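Local coordinates for protein alpha-L-rhamnosidase (Klebsiella oxytoca, PDB 4XHC) that hydrolyses alpha-L-rhamnosides, probably releasing terminal rhamnose, as a two-domain enzyme of glycoside hydrolase family 78 that binds alpha-L-rhamnopyranose in a pocket, at residues Asn229-Val234 against Val259-His264; Glu320-Ala325 against Ala386-Pro391. One frame throughout, in Å; residues are numbered along the deposited sequence.

Interaction 1: Asn229-Val234 against Val259-His264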
ATOM      1  N   ASN A 229      26.225   6.785   1.411  1.00 53.90           N
ATOM      2  CA  ASN A 229      24.802   6.554   1.183  1.00 55.09           C
ATOM      3  C   ASN A 229      24.211   7.485   0.118  1.00 54.44           C
ATOM      4  O   ASN A 229      23.211   7.148  -0.521  1.00 56.18           O
ATOM      5  CB  ASN A 229      24.013   6.620   2.500  1.00 54.55           C
ATOM      6  CG  ASN A 229      24.251   5.398   3.385  1.00 55.90           C
ATOM      7  OD1 ASN A 229      24.866   4.420   2.965  1.00 57.65           O
ATOM      8  ND2 ASN A 229      23.779   5.458   4.619  1.00 56.39           N
ATOM      9  N   CYS A 230      24.845   8.630  -0.091  1.00 52.83           N
ATOM     10  CA  CYS A 230      24.425   9.560  -1.130  1.00 51.95           C
ATOM     11  C   CYS A 230      24.936   9.156  -2.525  1.00 52.45           C
ATOM     12  O   CYS A 230      24.346   9.537  -3.536  1.00 51.29           O
ATOM     13  CB  CYS A 230      24.865  10.983  -0.763  1.00 51.44           C
ATOM     14  SG  CYS A 230      23.810  11.767   0.483  1.00 53.45           S
ATOM     15  N   MET A 231      26.024   8.387  -2.578  1.00 53.72           N
ATOM     16  CA  MET A 231      26.586   7.926  -3.853  1.00 56.37           C
ATOM     17  C   MET A 231      25.838   6.714  -4.402  1.00 55.73           C
ATOM     18  O   MET A 231      26.002   5.605  -3.908  1.00 55.74           O
ATOM     19  CB  MET A 231      28.079   7.608  -3.713  1.00 59.34           C
ATOM     20  CG  MET A 231      28.955   8.854  -3.665  1.00 60.84           C
ATOM     21  SD  MET A 231      30.700   8.497  -3.386  1.00 63.90           S
ATOM     22  CE  MET A 231      31.129   7.722  -4.945  1.00 66.40           C
ATOM     23  N   GLN A 232      25.010   6.955  -5.413  1.00 55.26           N
ATOM     24  CA  GLN A 232      24.154   5.936  -6.012  1.00 57.09           C
ATOM     25  C   GLN A 232      24.400   5.960  -7.524  1.00 58.56           C
ATOM     26  O   GLN A 232      25.559   5.929  -7.936  1.00 59.71           O
ATOM     27  CB  GLN A 232      22.688   6.200  -5.646  1.00 56.59           C
ATOM     28  CG  GLN A 232      22.409   6.181  -4.141  1.00 55.40           C
ATOM     29  CD  GLN A 232      22.455   4.789  -3.541  1.00 55.75           C
ATOM     30  OE1 GLN A 232      22.125   3.796  -4.204  1.00 56.86           O
ATOM     31  NE2 GLN A 232      22.857   4.705  -2.274  1.00 54.83           N
ATOM     32  N   GLU A 233      23.349   6.013  -8.350  1.00 58.50           N
ATOM     33  CA  GLU A 233      23.541   6.109  -9.806  1.00 60.38           C
ATOM     34  C   GLU A 233      23.903   7.535 -10.220  1.00 59.42           C
ATOM     35  O   GLU A 233      24.386   7.768 -11.337  1.00 58.38           O
ATOM     36  CB  GLU A 233      22.324   5.570 -10.571  1.00 62.49           C
ATOM     37  CG  GLU A 233      22.370   4.049 -10.713  1.00 66.87           C
ATOM     38  CD  GLU A 233      21.108   3.436 -11.297  1.00 69.41           C
ATOM     39  OE1 GLU A 233      20.012   3.720 -10.770  1.00 72.62           O
ATOM     40  OE2 GLU A 233      21.216   2.652 -12.270  1.00 70.78           O
ATOM     41  N   VAL A 234      23.667   8.473  -9.303  1.00 58.32           N
ATOM     42  CA  VAL A 234      24.234   9.827  -9.353  1.00 58.22           C
ATOM     43  C   VAL A 234      24.637  10.212  -7.931  1.00 57.07           C
ATOM     44  O   VAL A 234      24.376   9.463  -6.991  1.00 59.45           O
ATOM     45  CB  VAL A 234      23.223  10.864  -9.897  1.00 57.50           C
ATOM     46  CG1 VAL A 234      22.785  10.501 -11.306  1.00 58.57           C
ATOM     47  CG2 VAL A 234      22.010  11.004  -8.982  1.00 55.84           C
ATOM     48  N   VAL A 259      39.191  12.470  -2.017  1.00 66.76           N
ATOM     49  CA  VAL A 259      40.093  11.958  -0.979  1.00 67.26           C
ATOM     50  C   VAL A 259      39.535  10.737  -0.237  1.00 65.80           C
ATOM     51  O   VAL A 259      40.142  10.267   0.718  1.00 68.13           O
ATOM     52  CB  VAL A 259      40.425  13.054   0.070  1.00 67.04           C
ATOM     53  CG1 VAL A 259      41.157  14.211  -0.586  1.00 66.77           C
ATOM     54  CG2 VAL A 259      39.164  13.548   0.781  1.00 64.63           C
ATOM     55  N   THR A 260      38.382  10.235  -0.665  1.00 63.76           N
ATOM     56  CA  THR A 260      37.811   9.016  -0.100  1.00 63.31           C
ATOM     57  C   THR A 260      37.751   7.940  -1.185  1.00 63.61           C
ATOM     58  O   THR A 260      38.716   7.195  -1.353  1.00 65.22           O
ATOM     59  CB  THR A 260      36.417   9.259   0.527  1.00 61.18           C
ATOM     60  OG1 THR A 260      35.532   9.830  -0.448  1.00 60.60           O
ATOM     61  CG2 THR A 260      36.521  10.190   1.725  1.00 60.03           C
ATOM     62  N   PHE A 261      36.650   7.880  -1.936  1.00 61.65           N
ATOM     63  CA  PHE A 261      36.401   6.764  -2.852  1.00 63.45           C
ATOM     64  C   PHE A 261      36.977   6.953  -4.247  1.00 64.61           C
ATOM     65  O   PHE A 261      37.052   5.997  -5.012  1.00 67.01           O
ATOM     66  CB  PHE A 261      34.908   6.485  -2.958  1.00 62.57           C
ATOM     67  CG  PHE A 261      34.265   6.135  -1.651  1.00 62.11           C
ATOM     68  CD1 PHE A 261      34.358   4.852  -1.140  1.00 63.54           C
ATOM     69  CD2 PHE A 261      33.569   7.092  -0.932  1.00 60.09           C
ATOM     70  CE1 PHE A 261      33.770   4.528   0.069  1.00 62.68           C
ATOM     71  CE2 PHE A 261      32.980   6.777   0.275  1.00 59.65           C
ATOM     72  CZ  PHE A 261      33.077   5.492   0.776  1.00 61.18           C
ATOM     73  N   ALA A 262      37.386   8.173  -4.573  1.00 65.37           N
ATOM     74  CA  ALA A 262      38.065   8.478  -5.846  1.00 68.57           C
ATOM     75  C   ALA A 262      37.337   7.939  -7.089  1.00 69.35           C
ATOM     76  O   ALA A 262      37.966   7.421  -8.005  1.00 71.34           O
ATOM     77  CB  ALA A 262      39.514   7.990  -5.818  1.00 70.41           C
ATOM     78  N   ARG A 263      36.017   8.070  -7.110  1.00 71.04           N
ATOM     79  CA  ARG A 263      35.235   7.717  -8.280  1.00 71.70           C
ATOM     80  C   ARG A 263      35.056   8.932  -9.178  1.00 69.57           C
ATOM     81  O   ARG A 263      34.010   9.587  -9.166  1.00 67.87           O
ATOM     82  CB  ARG A 263      33.892   7.133  -7.858  1.00 73.49           C
ATOM     83  CG  ARG A 263      34.048   5.825  -7.103  1.00 77.93           C
ATOM     84  CD  ARG A 263      32.934   4.841  -7.419  1.00 81.38           C
ATOM     85  NE  ARG A 263      32.907   4.465  -8.831  1.00 82.96           N
ATOM     86  CZ  ARG A 263      32.153   3.491  -9.340  1.00 84.50           C
ATOM     87  NH1 ARG A 263      31.351   2.758  -8.572  1.00 84.71           N
ATOM     88  NH2 ARG A 263      32.210   3.246 -10.635  1.00 86.62           N
ATOM     89  N   HIS A 264      36.097   9.217  -9.959  1.00 70.84           N
ATOM     90  CA  HIS A 264      36.117  10.362 -10.879  1.00 69.99           C
ATOM     91  C   HIS A 264      35.169  10.164 -12.049  1.00 69.22           C
ATOM     92  O   HIS A 264      34.607  11.125 -12.556  1.00 67.84           O
ATOM     93  CB  HIS A 264      37.542  10.633 -11.387  1.00 71.20           C
ATOM     94  CG  HIS A 264      38.500  11.005 -10.298  1.00 72.47           C
ATOM     95  ND1 HIS A 264      39.677  10.321 -10.074  1.00 74.08           N
ATOM     96  CD2 HIS A 264      38.434  11.969  -9.346  1.00 71.22           C
ATOM     97  CE1 HIS A 264      40.302  10.854  -9.039  1.00 74.60           C
ATOM     98  NE2 HIS A 264      39.570  11.856  -8.580  1.00 73.13           N
TER
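Phe261 is the first residue of 259-264 to meet Met231, and it does so through one ring carbon: Met231 SD lies 4.0 Å from Phe261 CD2. The sulfur is 5.0 Å from the centre of the Phe261 ring and 49° off the ring normal, an oblique Met-aromatic contact. The Phe261 side chain also packs on Val224 and Gln228 of helix 214-230, so a large apolar residue suits this place, bridging the helix and Met231. Ala262 follows with positive phi, unusual for a residue other than glycine, and turns its methyl away from Met231. This bend brings Arg263 round to the methionine's end. Met231 CE touches the aliphatic root of Arg263, lying 4.1 Å from both Arg263 CB and Arg263 CG. The methionine chain runs straight through chi2 and folds only at its last torsion (chi3 69°), which swings CE from the sulfur toward the arginine. The charged end of Arg263 is engaged elsewhere: NH1 bonds to Ser201 O, and NH2 forms a salt bridge with Asp265. Beyond it, His264 leads into helix 264-276, whose Leu266 also packs on Met231. Met231 itself is the residue at which the chain leaves helix 214-230. Just after it, Gln232 NE2 reaches back to Asn229 O (3.0 Å, nearly straight at 166°), from above the carbonyl plane, and ties the turn to the helix end. The contact therefore joins the exit of one helix to the loop between helices 247-259 and 264-276. No hydrogen bond crosses it; a flexible, polarisable thioether meets an aromatic ring obliquely and the methylenes of an arginine, which implies cohesion mainly by dispersion, with the hydrogen bonds kept within each segment or made to residues around the contact.

Interaction 2: Glu320-Ala325 against Ala386-Pro391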
ATOM      1  N   GLU A 320      42.759  14.978 -13.898  1.00 77.47           N
ATOM      2  CA  GLU A 320      43.734  15.266 -14.969  1.00 80.12           C
ATOM      3  C   GLU A 320      43.238  14.809 -16.347  1.00 81.16           C
ATOM      4  O   GLU A 320      43.992  14.250 -17.148  1.00 82.70           O
ATOM      5  CB  GLU A 320      45.103  14.664 -14.630  1.00 83.54           C
ATOM      6  CG  GLU A 320      45.650  15.136 -13.286  1.00 84.88           C
ATOM      7  CD  GLU A 320      46.958  14.467 -12.878  1.00 88.90           C
ATOM      8  OE1 GLU A 320      47.408  13.517 -13.558  1.00 91.74           O
ATOM      9  OE2 GLU A 320      47.541  14.897 -11.860  1.00 88.77           O
ATOM     10  N   ASP A 321      41.962  15.095 -16.614  1.00 79.59           N
ATOM     11  CA  ASP A 321      41.271  14.671 -17.827  1.00 80.45           C
ATOM     12  C   ASP A 321      41.069  15.898 -18.722  1.00 79.86           C
ATOM     13  O   ASP A 321      40.035  16.570 -18.652  1.00 77.38           O
ATOM     14  CB  ASP A 321      39.931  14.027 -17.433  1.00 80.28           C
ATOM     15  CG  ASP A 321      39.141  13.472 -18.622  1.00 81.77           C
ATOM     16  OD1 ASP A 321      39.626  13.509 -19.771  1.00 83.76           O
ATOM     17  OD2 ASP A 321      38.008  12.993 -18.391  1.00 80.58           O
ATOM     18  N   MET A 322      42.065  16.188 -19.561  1.00 81.78           N
ATOM     19  CA  MET A 322      42.018  17.356 -20.448  1.00 80.66           C
ATOM     20  C   MET A 322      40.936  17.235 -21.525  1.00 78.15           C
ATOM     21  O   MET A 322      40.316  18.233 -21.887  1.00 76.22           O
ATOM     22  CB  MET A 322      43.383  17.601 -21.100  1.00 84.81           C
ATOM     23  CG  MET A 322      44.402  18.239 -20.168  1.00 86.97           C
ATOM     24  SD  MET A 322      44.176  20.025 -19.963  1.00 90.88           S
ATOM     25  CE  MET A 322      45.301  20.684 -21.206  1.00 94.00           C
ATOM     26  N   ALA A 323      40.696  16.018 -22.014  1.00 77.62           N
ATOM     27  CA  ALA A 323      39.672  15.775 -23.042  1.00 76.94           C
ATOM     28  C   ALA A 323      38.282  16.252 -22.602  1.00 74.09           C
ATOM     29  O   ALA A 323      37.598  16.947 -23.356  1.00 74.20           O
ATOM     30  CB  ALA A 323      39.625  14.297 -23.408  1.00 77.92           C
ATOM     31  N   THR A 324      37.882  15.886 -21.383  1.00 70.76           N
ATOM     32  CA  THR A 324      36.574  16.253 -20.857  1.00 67.24           C
ATOM     33  C   THR A 324      36.511  17.755 -20.626  1.00 65.83           C
ATOM     34  O   THR A 324      35.519  18.407 -20.962  1.00 65.32           O
ATOM     35  CB  THR A 324      36.246  15.502 -19.541  1.00 65.53           C
ATOM     36  OG1 THR A 324      36.054  14.109 -19.812  1.00 66.65           O
ATOM     37  CG2 THR A 324      34.975  16.040 -18.894  1.00 62.56           C
ATOM     38  N   ALA A 325      37.567  18.306 -20.050  1.00 66.61           N
ATOM     39  CA  ALA A 325      37.575  19.724 -19.719  1.00 68.03           C
ATOM     40  C   ALA A 325      37.513  20.579 -20.977  1.00 70.19           C
ATOM     41  O   ALA A 325      36.832  21.598 -20.994  1.00 70.82           O
ATOM     42  CB  ALA A 325      38.798  20.072 -18.891  1.00 68.94           C
ATOM     43  N   ALA A 386      40.301  29.289 -18.955  1.00 67.80           N
ATOM     44  CA  ALA A 386      40.526  30.022 -20.203  1.00 70.29           C
ATOM     45  C   ALA A 386      41.997  30.039 -20.609  1.00 72.65           C
ATOM     46  O   ALA A 386      42.303  29.898 -21.782  1.00 72.80           O
ATOM     47  CB  ALA A 386      39.991  31.443 -20.098  1.00 69.65           C
ATOM     48  N   GLU A 387      42.895  30.200 -19.638  1.00 74.55           N
ATOM     49  CA  GLU A 387      44.338  30.180 -19.905  1.00 78.16           C
ATOM     50  C   GLU A 387      44.755  28.933 -20.710  1.00 79.71           C
ATOM     51  O   GLU A 387      45.631  29.021 -21.564  1.00 83.57           O
ATOM     52  CB  GLU A 387      45.153  30.304 -18.596  1.00 79.96           C
ATOM     53  CG  GLU A 387      45.606  31.736 -18.247  1.00 83.15           C
ATOM     54  CD  GLU A 387      45.812  31.997 -16.743  1.00 84.03           C
ATOM     55  OE1 GLU A 387      46.203  31.068 -16.004  1.00 84.60           O
ATOM     56  OE2 GLU A 387      45.587  33.148 -16.286  1.00 83.38           O
ATOM     57  N   ARG A 388      44.106  27.792 -20.465  1.00 78.26           N
ATOM     58  CA  ARG A 388      44.393  26.544 -21.194  1.00 78.91           C
ATOM     59  C   ARG A 388      43.651  26.400 -22.522  1.00 78.26           C
ATOM     60  O   ARG A 388      44.236  25.973 -23.502  1.00 81.31           O
ATOM     61  CB  ARG A 388      44.029  25.327 -20.349  1.00 79.51           C
ATOM     62  CG  ARG A 388      44.727  25.239 -19.009  1.00 80.49           C
ATOM     63  CD  ARG A 388      44.083  24.142 -18.169  1.00 80.54           C
ATOM     64  NE  ARG A 388      44.807  23.903 -16.925  1.00 81.13           N
ATOM     65  CZ  ARG A 388      45.978  23.275 -16.836  1.00 83.62           C
ATOM     66  NH1 ARG A 388      46.591  22.805 -17.925  1.00 85.64           N
ATOM     67  NH2 ARG A 388      46.544  23.120 -15.645  1.00 83.61           N
ATOM     68  N   PHE A 389      42.360  26.718 -22.547  1.00 76.02           N
ATOM     69  CA  PHE A 389      41.510  26.404 -23.703  1.00 74.79           C
ATOM     70  C   PHE A 389      41.105  27.594 -24.578  1.00 75.58           C
ATOM     71  O   PHE A 389      40.612  27.390 -25.686  1.00 75.59           O
ATOM     72  CB  PHE A 389      40.253  25.684 -23.226  1.00 72.29           C
ATOM     73  CG  PHE A 389      40.535  24.505 -22.340  1.00 70.72           C
ATOM     74  CD1 PHE A 389      41.299  23.444 -22.801  1.00 72.34           C
ATOM     75  CD2 PHE A 389      40.033  24.455 -21.052  1.00 67.82           C
ATOM     76  CE1 PHE A 389      41.559  22.356 -21.989  1.00 71.98           C
ATOM     77  CE2 PHE A 389      40.289  23.369 -20.234  1.00 67.59           C
ATOM     78  CZ  PHE A 389      41.052  22.317 -20.703  1.00 70.00           C
ATOM     79  N   GLU A 390      41.312  28.822 -24.095  1.00 75.65           N
ATOM     80  CA  GLU A 390      40.959  30.035 -24.850  1.00 76.32           C
ATOM     81  C   GLU A 390      41.726  31.263 -24.308  1.00 76.83           C
ATOM     82  O   GLU A 390      41.128  32.153 -23.706  1.00 75.29           O
ATOM     83  CB  GLU A 390      39.435  30.255 -24.802  1.00 73.43           C
ATOM     84  CG  GLU A 390      38.880  31.150 -25.910  1.00 74.78           C
ATOM     85  CD  GLU A 390      37.358  31.208 -25.935  1.00 73.35           C
ATOM     86  OE1 GLU A 390      36.707  30.255 -25.471  1.00 73.25           O
ATOM     87  OE2 GLU A 390      36.791  32.208 -26.409  1.00 73.65           O
ATOM     88  N   PRO A 391      43.060  31.310 -24.522  1.00 78.32           N
ATOM     89  CA  PRO A 391      43.936  32.308 -23.874  1.00 78.39           C
ATOM     90  C   PRO A 391      43.519  33.753 -24.115  1.00 79.21           C
ATOM     91  O   PRO A 391      43.676  34.599 -23.233  1.00 77.00           O
ATOM     92  CB  PRO A 391      45.302  32.056 -24.513  1.00 81.03           C
ATOM     93  CG  PRO A 391      45.234  30.681 -25.066  1.00 81.80           C
ATOM     94  CD  PRO A 391      43.805  30.446 -25.450  1.00 80.06           C
TER
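The outer end of the Phe389 ring, round CZ, reaches between two residues of one helix start, Met322 on one side of the ring plane and Ala325 on the other. Ala325 CB sits 3.7 Å from Phe389 CZ, and the backbone oxygen Ala325 O, on the same side of the plane, lies over the ring face; a small side chain lets the ring come close to the helix. From the other side Met322 SD approaches Phe389 CZ at 3.9 Å, 69° off the ring normal and so obliquely, in a Met-aromatic contact. Two successive bends, chi2 at -79° and chi3 at -94°, fold the flexible, unbranched methionine chain across. Its CE thereby also touches Arg388 NH1 at 4.1 Å, the two side chains crossing nearly at right angles. Arg388 CB rests over the centre of the ring on the methionine's side, 3.9 Å above the plane, so the phenylalanine is flanked within its own helix too. Asp321 N-caps the first helix: its short carboxylate can accept from Thr324 N, weakly at OD1, while Thr324 OG1 donates to Asp321 OD2 at 2.7 Å. The contact thus packs the start of helix 322-340 against the end of helix 368-389, with Leu316 of helix 302-319 touching Met322, Ala325 and Arg388, while Glu390 reaches Trp329 and Arg333 farther along helix 322-340.

Overall arrangement
Both contacts belong to the six-hairpin glycosidase domain and join helix ends to neighbouring helices or loops, each around a methionine and a phenylalanine. Their centres are 24 Å apart and their nearest atoms about 7 Å, so they do not touch. Helix 264-276, which follows the loop of interaction 1, connects them indirectly: its Arg268 bonds to Thr324 of interaction 2. The centre of interaction 1 lies about 13 Å from the centre of the chain, and the chain leaving 229-234 soon supplies Asp237, Arg241 and Asp242 of the rhamnose pocket, with Asp249 on helix 247-259. The centre of interaction 2 is about 29 Å from that of the chain, in peripheral packing. Neither contact contains a pocket residue.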